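Local coordinates for protein CheQ (Campylobacter jejuni subsp. jejuni, PDB 6A51) that controls, like its fellow regulator CheP, transcription of the core chemotaxis operon cheVAW, at residues A[99-102]-A[107-110]; A[126-131]-A[136-141]; A[143-148]-A[156-161]. One frame throughout, in Å; residues are numbered along the deposited sequence.

Interaction 1 of 3, residues A[99-102]-A[107-110]; sequences PSHL and NSSI
H101 and S108 face each other across the loop that joins helix 88-95 to helix 109-113, and S108 is the N-cap residue of the second of these helices. H101 lies in a short 3-10 turn, 99-102, closed by a backbone bond from L102 N to P99 O (3.1 Å). The two residues bring their backbones close, with the CA atoms of H101 and S108 5.4 Å apart, and both send their CB toward the other segment. The imidazole of H101 presents an edge. With CG set anti to the carbonyl carbon (chi1 -71°) and the ring turned by a chi2 of -85°, ND1 looks at the serine hydroxyl, which lies in the ring plane. ND1 of H101 and OG of S108 are hydrogen-bonded at 2.9 Å in a nearly straight bond of 165°, in which either atom could be the donor. S108 OG reaches this spot by lying anti to its own backbone N. The same OG makes a weak hydrogen bond with the backbone N of Y111, so one hydroxyl both caps the first turn of helix 109-113 and ties that turn to the 3-10 segment. Next to this polar pair the contact turns apolar: I110 approaches the imidazole obliquely through CB, 4.4 Å from H101 ND1, while the end of its side chain turns away to pack on I161. The buried L102 of the same 3-10 turn packs against A88 and C92 of helix 88-95. Beyond the hydrogen bond, H101 and S108 also meet through the serine methylene, as S108 CB lies 3.5 Å from the carbonyl O of H101.

Interaction 2 of 3, residues A[126-131]-A[136-141]; sequences NLKKFY and LNYHQH
Y131, on helix 127-134, and Y138, in the loop that follows, make the tight centre of a contact between the first turns of this helix and that loop. The backbone of Y138 passes over the Y131 ring: its CA stands 3.9 Å from the centroid of that ring, only 3° off the normal, a CH-pi contact. The Y138 ring comes in edge first toward the face of Y131, an offset edge-to-face pair with planes at 61°, and Y138 CD1 touches Y131 CB at 3.6 Å. L136 CB borders the edge of the Y131 ring, and beyond it the phenol OH donates to Q140 O (2.5 Å), which lies in the ring plane. The bond runs nearly along the C=O axis of Q140. L136 N is in turn bound to Y131 O at 3.1 Å. The loop contains a type I beta turn from N137 to Q140, braced by Q140 N to N137 O and by N137 N to Q140 OE1.

The outer side is looser. There K128, its chain extended until it bends at chi4, reaches along the partly exposed side and gives NZ to Y138 OH at 2.9 Å, while its CG lies obliquely against the Y138 ring. The strongest polar partner of that hydroxyl is D132 OD1.

The chemistry therefore differs between the two phenols. Y131 is buried, with its OH satisfied by a backbone carbonyl that fixes the turn to the helix; the hydroxyl of Y138 is bound by both a lysine and a carboxylate, which would probably polarise it.

Interaction 3 of 3, residues A[143-148]-A[156-161]; sequences YIEKCH and EKRIKI
R158, just before strand 159-160, reaches across to Y143 and E145 of strand 142-146; these are the two outermost strands of a three-stranded antiparallel sheet whose middle strand is 165-169. The approach to strand 159-160 begins at E156, whose CB points toward the opposite segment. Bent at chi2, its side chain turns the carboxylate to R158, and OE1 is also hydrogen-bonded to S151 OG. R158 follows with the central group. Its guanidinium grips E156 side-on: NE bonds to E156 OE2 at 2.7 Å and NH2 to E156 OE1 at 3.2 Å, both oxygens lying close to the guanidinium plane. E156 OE2 is held a second time, through its anti lone pair, by the backbone N of R158 at 3.2 Å. The side-on grip, and the bend at chi3 (-72°) of R158, aim NH1 at the other strand. There NH1 donates to Y143 OH at 3.2 Å, from a position near the plane of the phenol ring, and makes a long salt bridge to E145 OE1, with a weak hydrogen bond of 3.4 Å and the carboxylate and guanidinium planes 72° apart. E145, E156 and R158 thus form a salt-bridge network on the surface, in which one arginine shares its charge between two carboxylates. Farther on, K160 runs extended alongside C147, its CD 3.9 Å from SG of C147, the sulfur that is joined in a disulfide to C166 of strand 165-169. I161 closes the segment and turns inward, packing on V167 of the middle strand, on I110 and L113 of helix 109-113, and on F130, F133 and L134 of helix 127-134.

The three contacts follow one another along the chain; interactions 1 and 2 do not touch each other, but each packs on interaction 3 through apolar side chains. Interaction 1 is partly buried, while interactions 2 and 3 lie nearer the surface. Helix 109-113 of interaction 1 touches interaction 3 where I110 CD1 meets I161 CD1 at 3.5 Å. Helix 127-134 of interaction 2 joins the same core, F130 CE2 lying 3.7 Å from I144 CD1. Chemistry changes with place: a single hydroxyl-imidazole hydrogen bond in interaction 1, aromatic packing with one phenol on a backbone carbonyl and the other bound by lysine and aspartate in interaction 2, and a charged network beside a disulfide in interaction 3, farthest from the chain's centre.

Interaction 1 of 3, residues A[99-102]-A[107-110]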
loop_
_atom_site.group_PDB
_atom_site.type_symbol
_atom_site.label_atom_id
_atom_site.label_comp_id
_atom_site.label_asym_id
_atom_site.label_seq_id
_atom_site.Cartn_x
_atom_site.Cartn_y
_atom_site.Cartn_z
ATOM N N PRO A 99 -1.180 -3.649 13.001
ATOM C CA PRO A 99 -1.120 -4.644 11.906
ATOM C C PRO A 99 -1.980 -5.875 12.134
ATOM O O PRO A 99 -2.339 -6.553 11.154
ATOM C CB PRO A 99 0.372 -5.008 11.835
ATOM C CG PRO A 99 1.074 -3.784 12.348
ATOM C CD PRO A 99 0.158 -3.182 13.412
ATOM N N SER A 100 -2.324 -6.184 13.386
ATOM C CA SER A 100 -3.218 -7.306 13.675
ATOM C C SER A 100 -4.536 -7.203 12.917
ATOM O O SER A 100 -5.071 -8.216 12.449
ATOM C CB SER A 100 -3.492 -7.397 15.179
ATOM O OG SER A 100 -3.848 -6.143 15.729
ATOM N N HIS A 101 -5.069 -5.981 12.782
ATOM C CA HIS A 101 -6.346 -5.788 12.099
ATOM C C HIS A 101 -6.344 -6.341 10.690
ATOM O O HIS A 101 -7.407 -6.695 10.173
ATOM C CB HIS A 101 -6.698 -4.315 12.034
ATOM C CG HIS A 101 -7.076 -3.735 13.353
ATOM N ND1 HIS A 101 -8.356 -3.814 13.856
ATOM C CD2 HIS A 101 -6.344 -3.070 14.276
ATOM C CE1 HIS A 101 -8.398 -3.213 15.032
ATOM N NE2 HIS A 101 -7.191 -2.752 15.308
ATOM N N LEU A 102 -5.184 -6.402 10.038
ATOM C CA LEU A 102 -5.133 -6.882 8.666
ATOM C C LEU A 102 -4.922 -8.386 8.574
ATOM O O LEU A 102 -4.757 -8.909 7.465
ATOM C CB LEU A 102 -4.046 -6.147 7.891
ATOM C CG LEU A 102 -4.145 -4.620 7.831
ATOM C CD1 LEU A 102 -3.204 -4.125 6.738
ATOM C CD2 LEU A 102 -5.573 -4.130 7.567
ATOM N N ASN A 107 -10.514 -11.455 12.985
ATOM C CA ASN A 107 -11.912 -11.043 12.857
ATOM C C ASN A 107 -12.118 -9.574 13.234
ATOM O O ASN A 107 -12.873 -9.234 14.148
ATOM C CB ASN A 107 -12.807 -11.950 13.699
ATOM C CG ASN A 107 -13.477 -13.012 12.877
ATOM O OD1 ASN A 107 -14.467 -12.743 12.198
ATOM N ND2 ASN A 107 -12.947 -14.234 12.931
ATOM N N SER A 108 -11.435 -8.702 12.499
ATOM C CA SER A 108 -11.524 -7.265 12.700
ATOM C C SER A 108 -12.634 -6.690 11.830
ATOM O O SER A 108 -12.802 -7.099 10.678
ATOM C CB SER A 108 -10.180 -6.614 12.358
ATOM O OG SER A 108 -10.296 -5.214 12.182
ATOM N N SER A 109 -13.413 -5.752 12.385
ATOM C CA SER A 109 -14.397 -5.073 11.537
ATOM C C SER A 109 -13.715 -4.239 10.453
ATOM O O SER A 109 -14.209 -4.164 9.322
ATOM C CB SER A 109 -15.328 -4.190 12.374
ATOM O OG SER A 109 -16.071 -4.925 13.336
ATOM N N ILE A 110 -12.572 -3.626 10.772
ATOM C CA ILE A 110 -11.811 -2.878 9.776
ATOM C C ILE A 110 -11.415 -3.777 8.610
ATOM O O ILE A 110 -11.546 -3.390 7.442
ATOM C CB ILE A 110 -10.579 -2.230 10.427
ATOM C CG1 ILE A 110 -11.019 -1.047 11.263
ATOM C CG2 ILE A 110 -9.622 -1.726 9.369
ATOM C CD1 ILE A 110 -11.404 0.107 10.401
#

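Interaction 2 of 3, residues A[126-131]-A[136-141]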
loop_
_atom_site.group_PDB
_atom_site.type_symbol
_atom_site.label_atom_id
_atom_site.label_comp_id
_atom_site.label_asym_id
_atom_site.label_seq_id
_atom_site.Cartn_x
_atom_site.Cartn_y
_atom_site.Cartn_z
ATOM N N ASN A 126 -5.809 -1.678 -0.629
ATOM C CA ASN A 126 -6.233 -0.723 -1.648
ATOM C C ASN A 126 -6.580 0.576 -0.942
ATOM O O ASN A 126 -7.709 0.779 -0.484
ATOM C CB ASN A 126 -7.409 -1.237 -2.459
ATOM C CG ASN A 126 -7.665 -0.372 -3.682
ATOM O OD1 ASN A 126 -7.649 0.858 -3.598
ATOM N ND2 ASN A 126 -7.859 -1.003 -4.826
ATOM N N LEU A 127 -5.590 1.471 -0.869
ATOM C CA LEU A 127 -5.781 2.734 -0.165
ATOM C C LEU A 127 -6.745 3.630 -0.923
ATOM O O LEU A 127 -7.535 4.362 -0.316
ATOM C CB LEU A 127 -4.439 3.438 0.021
ATOM C CG LEU A 127 -4.409 4.732 0.829
ATOM C CD1 LEU A 127 -5.098 4.482 2.127
ATOM C CD2 LEU A 127 -2.978 5.129 1.092
ATOM N N LYS A 128 -6.691 3.573 -2.256
ATOM C CA LYS A 128 -7.542 4.422 -3.081
ATOM C C LYS A 128 -9.012 4.165 -2.790
ATOM O O LYS A 128 -9.789 5.110 -2.626
ATOM C CB LYS A 128 -7.238 4.192 -4.559
ATOM C CG LYS A 128 -7.921 5.176 -5.494
ATOM C CD LYS A 128 -7.768 4.755 -6.949
ATOM C CE LYS A 128 -8.123 5.883 -7.905
ATOM N NZ LYS A 128 -9.601 6.087 -7.996
ATOM N N LYS A 129 -9.412 2.889 -2.702
ATOM C CA LYS A 129 -10.815 2.598 -2.428
ATOM C C LYS A 129 -11.197 3.019 -1.020
ATOM O O LYS A 129 -12.330 3.463 -0.788
ATOM C CB LYS A 129 -11.124 1.116 -2.639
ATOM C CG LYS A 129 -11.059 0.720 -4.094
ATOM C CD LYS A 129 -11.478 -0.722 -4.333
ATOM C CE LYS A 129 -11.335 -1.044 -5.820
ATOM N NZ LYS A 129 -11.921 -2.352 -6.220
ATOM N N PHE A 130 -10.271 2.918 -0.076
ATOM C CA PHE A 130 -10.591 3.336 1.283
ATOM C C PHE A 130 -10.847 4.842 1.338
ATOM O O PHE A 130 -11.829 5.297 1.937
ATOM C CB PHE A 130 -9.461 2.926 2.206
ATOM C CG PHE A 130 -9.774 3.071 3.646
ATOM C CD1 PHE A 130 -10.912 2.494 4.182
ATOM C CD2 PHE A 130 -8.909 3.760 4.485
ATOM C CE1 PHE A 130 -11.187 2.606 5.548
ATOM C CE2 PHE A 130 -9.184 3.888 5.842
ATOM C CZ PHE A 130 -10.326 3.309 6.375
ATOM N N TYR A 131 -9.987 5.630 0.687
ATOM C CA TYR A 131 -10.234 7.064 0.538
ATOM C C TYR A 131 -11.614 7.329 -0.056
ATOM O O TYR A 131 -12.354 8.198 0.424
ATOM C CB TYR A 131 -9.162 7.699 -0.350
ATOM C CG TYR A 131 -7.885 8.164 0.338
ATOM C CD1 TYR A 131 -7.910 9.171 1.293
ATOM C CD2 TYR A 131 -6.645 7.649 -0.029
ATOM C CE1 TYR A 131 -6.745 9.618 1.898
ATOM C CE2 TYR A 131 -5.472 8.097 0.569
ATOM C CZ TYR A 131 -5.535 9.078 1.528
ATOM O OH TYR A 131 -4.384 9.527 2.127
ATOM N N LEU A 136 -12.839 11.215 1.120
ATOM C CA LEU A 136 -11.756 12.167 1.286
ATOM C C LEU A 136 -10.912 12.214 0.023
ATOM O O LEU A 136 -11.008 11.349 -0.856
ATOM C CB LEU A 136 -10.878 11.806 2.488
ATOM C CG LEU A 136 -11.638 11.664 3.803
ATOM C CD1 LEU A 136 -10.675 11.288 4.894
ATOM C CD2 LEU A 136 -12.382 12.943 4.161
ATOM N N ASN A 137 -10.083 13.247 -0.048
ATOM C CA ASN A 137 -9.181 13.452 -1.169
ATOM C C ASN A 137 -7.850 12.762 -0.900
ATOM O O ASN A 137 -7.379 12.697 0.238
ATOM C CB ASN A 137 -8.975 14.948 -1.424
ATOM C CG ASN A 137 -10.222 15.615 -2.014
ATOM O OD1 ASN A 137 -10.932 15.028 -2.843
ATOM N ND2 ASN A 137 -10.492 16.842 -1.585
ATOM N N TYR A 138 -7.243 12.252 -1.972
ATOM C CA TYR A 138 -6.112 11.340 -1.864
ATOM C C TYR A 138 -4.873 11.951 -1.212
ATOM O O TYR A 138 -3.932 11.211 -0.887
ATOM C CB TYR A 138 -5.753 10.832 -3.246
ATOM C CG TYR A 138 -6.864 10.101 -3.933
ATOM C CD1 TYR A 138 -7.823 9.396 -3.200
ATOM C CD2 TYR A 138 -6.961 10.097 -5.316
ATOM C CE1 TYR A 138 -8.861 8.695 -3.840
ATOM C CE2 TYR A 138 -7.996 9.407 -5.966
ATOM C CZ TYR A 138 -8.936 8.710 -5.224
ATOM O OH TYR A 138 -9.942 8.030 -5.871
ATOM N N HIS A 139 -4.828 13.255 -1.002
ATOM C CA HIS A 139 -3.630 13.848 -0.429
ATOM C C HIS A 139 -3.740 14.070 1.070
ATOM O O HIS A 139 -2.789 14.556 1.687
ATOM C CB HIS A 139 -3.300 15.154 -1.158
ATOM C CG HIS A 139 -2.948 14.942 -2.601
ATOM N ND1 HIS A 139 -2.503 13.727 -3.083
ATOM C CD2 HIS A 139 -2.999 15.774 -3.670
ATOM C CE1 HIS A 139 -2.284 13.823 -4.382
ATOM N NE2 HIS A 139 -2.576 15.055 -4.764
ATOM N N GLN A 140 -4.857 13.696 1.675
ATOM C CA GLN A 140 -5.041 13.894 3.098
ATOM C C GLN A 140 -4.340 12.799 3.887
ATOM O O GLN A 140 -4.304 11.635 3.478
ATOM C CB GLN A 140 -6.529 13.917 3.437
ATOM C CG GLN A 140 -7.081 15.318 3.587
ATOM C CD GLN A 140 -8.551 15.358 3.352
ATOM O OE1 GLN A 140 -9.024 14.951 2.288
ATOM N NE2 GLN A 140 -9.308 15.834 4.347
ATOM N N HIS A 141 -3.764 13.183 5.018
ATOM C CA HIS A 141 -3.201 12.221 5.944
ATOM C C HIS A 141 -4.315 11.799 6.892
ATOM O O HIS A 141 -4.759 12.591 7.721
ATOM C CB HIS A 141 -2.009 12.808 6.696
ATOM C CG HIS A 141 -1.150 11.770 7.354
ATOM N ND1 HIS A 141 0.225 11.745 7.225
ATOM C CD2 HIS A 141 -1.473 10.711 8.140
ATOM C CE1 HIS A 141 0.711 10.720 7.906
ATOM N NE2 HIS A 141 -0.299 10.076 8.469
#

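Interaction 3 of 3, residues A[143-148]-A[156-161]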
loop_
_atom_site.group_PDB
_atom_site.type_symbol
_atom_site.label_atom_id
_atom_site.label_comp_id
_atom_site.label_asym_id
_atom_site.label_seq_id
_atom_site.Cartn_x
_atom_site.Cartn_y
_atom_site.Cartn_z
ATOM N N TYR A 143 -5.802 9.188 9.895
ATOM C CA TYR A 143 -5.473 8.235 10.940
ATOM C C TYR A 143 -6.727 7.464 11.321
ATOM O O TYR A 143 -7.851 7.952 11.155
ATOM C CB TYR A 143 -4.894 8.898 12.192
ATOM C CG TYR A 143 -5.819 9.854 12.942
ATOM C CD1 TYR A 143 -5.855 11.209 12.623
ATOM C CD2 TYR A 143 -6.617 9.411 13.990
ATOM C CE1 TYR A 143 -6.659 12.091 13.317
ATOM C CE2 TYR A 143 -7.435 10.289 14.690
ATOM C CZ TYR A 143 -7.453 11.622 14.346
ATOM O OH TYR A 143 -8.253 12.498 15.034
ATOM N N ILE A 144 -6.511 6.254 11.838
ATOM C CA ILE A 144 -7.571 5.353 12.268
ATOM C C ILE A 144 -7.332 5.051 13.735
ATOM O O ILE A 144 -6.223 4.680 14.124
ATOM C CB ILE A 144 -7.600 4.048 11.449
ATOM C CG1 ILE A 144 -7.748 4.337 9.962
ATOM C CG2 ILE A 144 -8.747 3.145 11.908
ATOM C CD1 ILE A 144 -7.581 3.099 9.086
ATOM N N GLU A 145 -8.376 5.162 14.537
ATOM C CA GLU A 145 -8.176 5.147 15.970
ATOM C C GLU A 145 -9.472 4.701 16.616
ATOM O O GLU A 145 -10.553 4.979 16.100
ATOM C CB GLU A 145 -7.793 6.540 16.462
ATOM C CG GLU A 145 -6.804 6.620 17.560
ATOM C CD GLU A 145 -6.528 8.072 17.916
ATOM O OE1 GLU A 145 -7.513 8.783 18.238
ATOM O OE2 GLU A 145 -5.346 8.505 17.842
ATOM N N LYS A 146 -9.354 4.013 17.744
ATOM C CA LYS A 146 -10.507 3.809 18.600
ATOM C C LYS A 146 -11.090 5.162 18.974
ATOM O O LYS A 146 -10.376 6.050 19.442
ATOM C CB LYS A 146 -10.106 3.029 19.855
ATOM C CG LYS A 146 -9.625 1.606 19.594
ATOM C CD LYS A 146 -10.821 0.671 19.451
ATOM C CE LYS A 146 -10.398 -0.774 19.225
ATOM N NZ LYS A 146 -11.556 -1.673 18.937
ATOM N N CYS A 147 -12.391 5.324 18.736
ATOM C CA CYS A 147 -13.067 6.564 19.102
ATOM C C CYS A 147 -12.875 6.883 20.577
ATOM O O CYS A 147 -12.746 8.052 20.959
ATOM C CB CYS A 147 -14.554 6.449 18.752
ATOM S SG CYS A 147 -14.863 5.906 17.017
ATOM N N HIS A 148 -12.807 5.846 21.410
ATOM C CA HIS A 148 -12.682 6.031 22.850
ATOM C C HIS A 148 -11.376 6.727 23.219
ATOM O O HIS A 148 -11.321 7.417 24.241
ATOM C CB HIS A 148 -12.788 4.664 23.526
ATOM C CG HIS A 148 -12.958 4.714 25.010
ATOM N ND1 HIS A 148 -14.050 5.292 25.617
ATOM C CD2 HIS A 148 -12.190 4.219 26.010
ATOM C CE1 HIS A 148 -13.935 5.175 26.928
ATOM N NE2 HIS A 148 -12.813 4.530 27.194
ATOM N N GLU A 156 -18.784 12.707 19.556
ATOM C CA GLU A 156 -17.826 12.296 18.534
ATOM C C GLU A 156 -18.183 12.930 17.190
ATOM O O GLU A 156 -19.274 12.699 16.661
ATOM C CB GLU A 156 -17.794 10.772 18.431
ATOM C CG GLU A 156 -16.696 10.247 17.536
ATOM C CD GLU A 156 -15.334 10.820 17.892
ATOM O OE1 GLU A 156 -14.834 10.543 19.010
ATOM O OE2 GLU A 156 -14.768 11.557 17.050
ATOM N N LYS A 157 -17.259 13.719 16.632
ATOM C CA LYS A 157 -17.495 14.493 15.415
ATOM C C LYS A 157 -16.719 13.986 14.194
ATOM O O LYS A 157 -16.865 14.564 13.108
ATOM C CB LYS A 157 -17.148 15.972 15.665
ATOM C CG LYS A 157 -17.848 16.635 16.870
ATOM C CD LYS A 157 -17.013 17.831 17.379
ATOM C CE LYS A 157 -17.857 18.948 17.994
ATOM N NZ LYS A 157 -18.535 18.573 19.270
ATOM N N ARG A 158 -15.889 12.946 14.344
ATOM C CA ARG A 158 -15.083 12.376 13.271
ATOM C C ARG A 158 -15.863 11.301 12.512
ATOM O O ARG A 158 -16.937 10.869 12.929
ATOM C CB ARG A 158 -13.809 11.773 13.835
ATOM C CG ARG A 158 -12.846 12.780 14.432
ATOM C CD ARG A 158 -11.682 12.091 15.162
ATOM N NE ARG A 158 -12.093 11.462 16.427
ATOM C CZ ARG A 158 -11.294 10.723 17.198
ATOM N NH1 ARG A 158 -10.033 10.521 16.834
ATOM N NH2 ARG A 158 -11.749 10.202 18.336
ATOM N N ILE A 159 -15.297 10.842 11.394
ATOM C CA ILE A 159 -15.941 9.785 10.620
ATOM C C ILE A 159 -15.848 8.484 11.399
ATOM O O ILE A 159 -14.753 8.020 11.738
ATOM C CB ILE A 159 -15.299 9.624 9.235
ATOM C CG1 ILE A 159 -15.402 10.903 8.417
ATOM C CG2 ILE A 159 -15.994 8.514 8.466
ATOM C CD1 ILE A 159 -14.427 10.938 7.258
ATOM N N LYS A 160 -16.989 7.872 11.668
ATOM C CA LYS A 160 -17.035 6.641 12.445
ATOM C C LYS A 160 -17.439 5.496 11.518
ATOM O O LYS A 160 -18.515 5.534 10.911
ATOM C CB LYS A 160 -17.993 6.791 13.634
ATOM C CG LYS A 160 -17.998 5.565 14.537
ATOM C CD LYS A 160 -18.572 5.803 15.935
ATOM C CE LYS A 160 -18.531 4.498 16.743
ATOM N NZ LYS A 160 -19.296 4.502 18.035
ATOM N N ILE A 161 -16.568 4.494 11.390
ATOM C CA ILE A 161 -16.724 3.449 10.382
ATOM C C ILE A 161 -16.988 2.084 10.980
ATOM O O ILE A 161 -17.185 1.122 10.227
ATOM C CB ILE A 161 -15.493 3.384 9.468
ATOM C CG1 ILE A 161 -14.260 3.023 10.301
ATOM C CG2 ILE A 161 -15.309 4.710 8.736
ATOM C CD1 ILE A 161 -12.982 3.036 9.477
#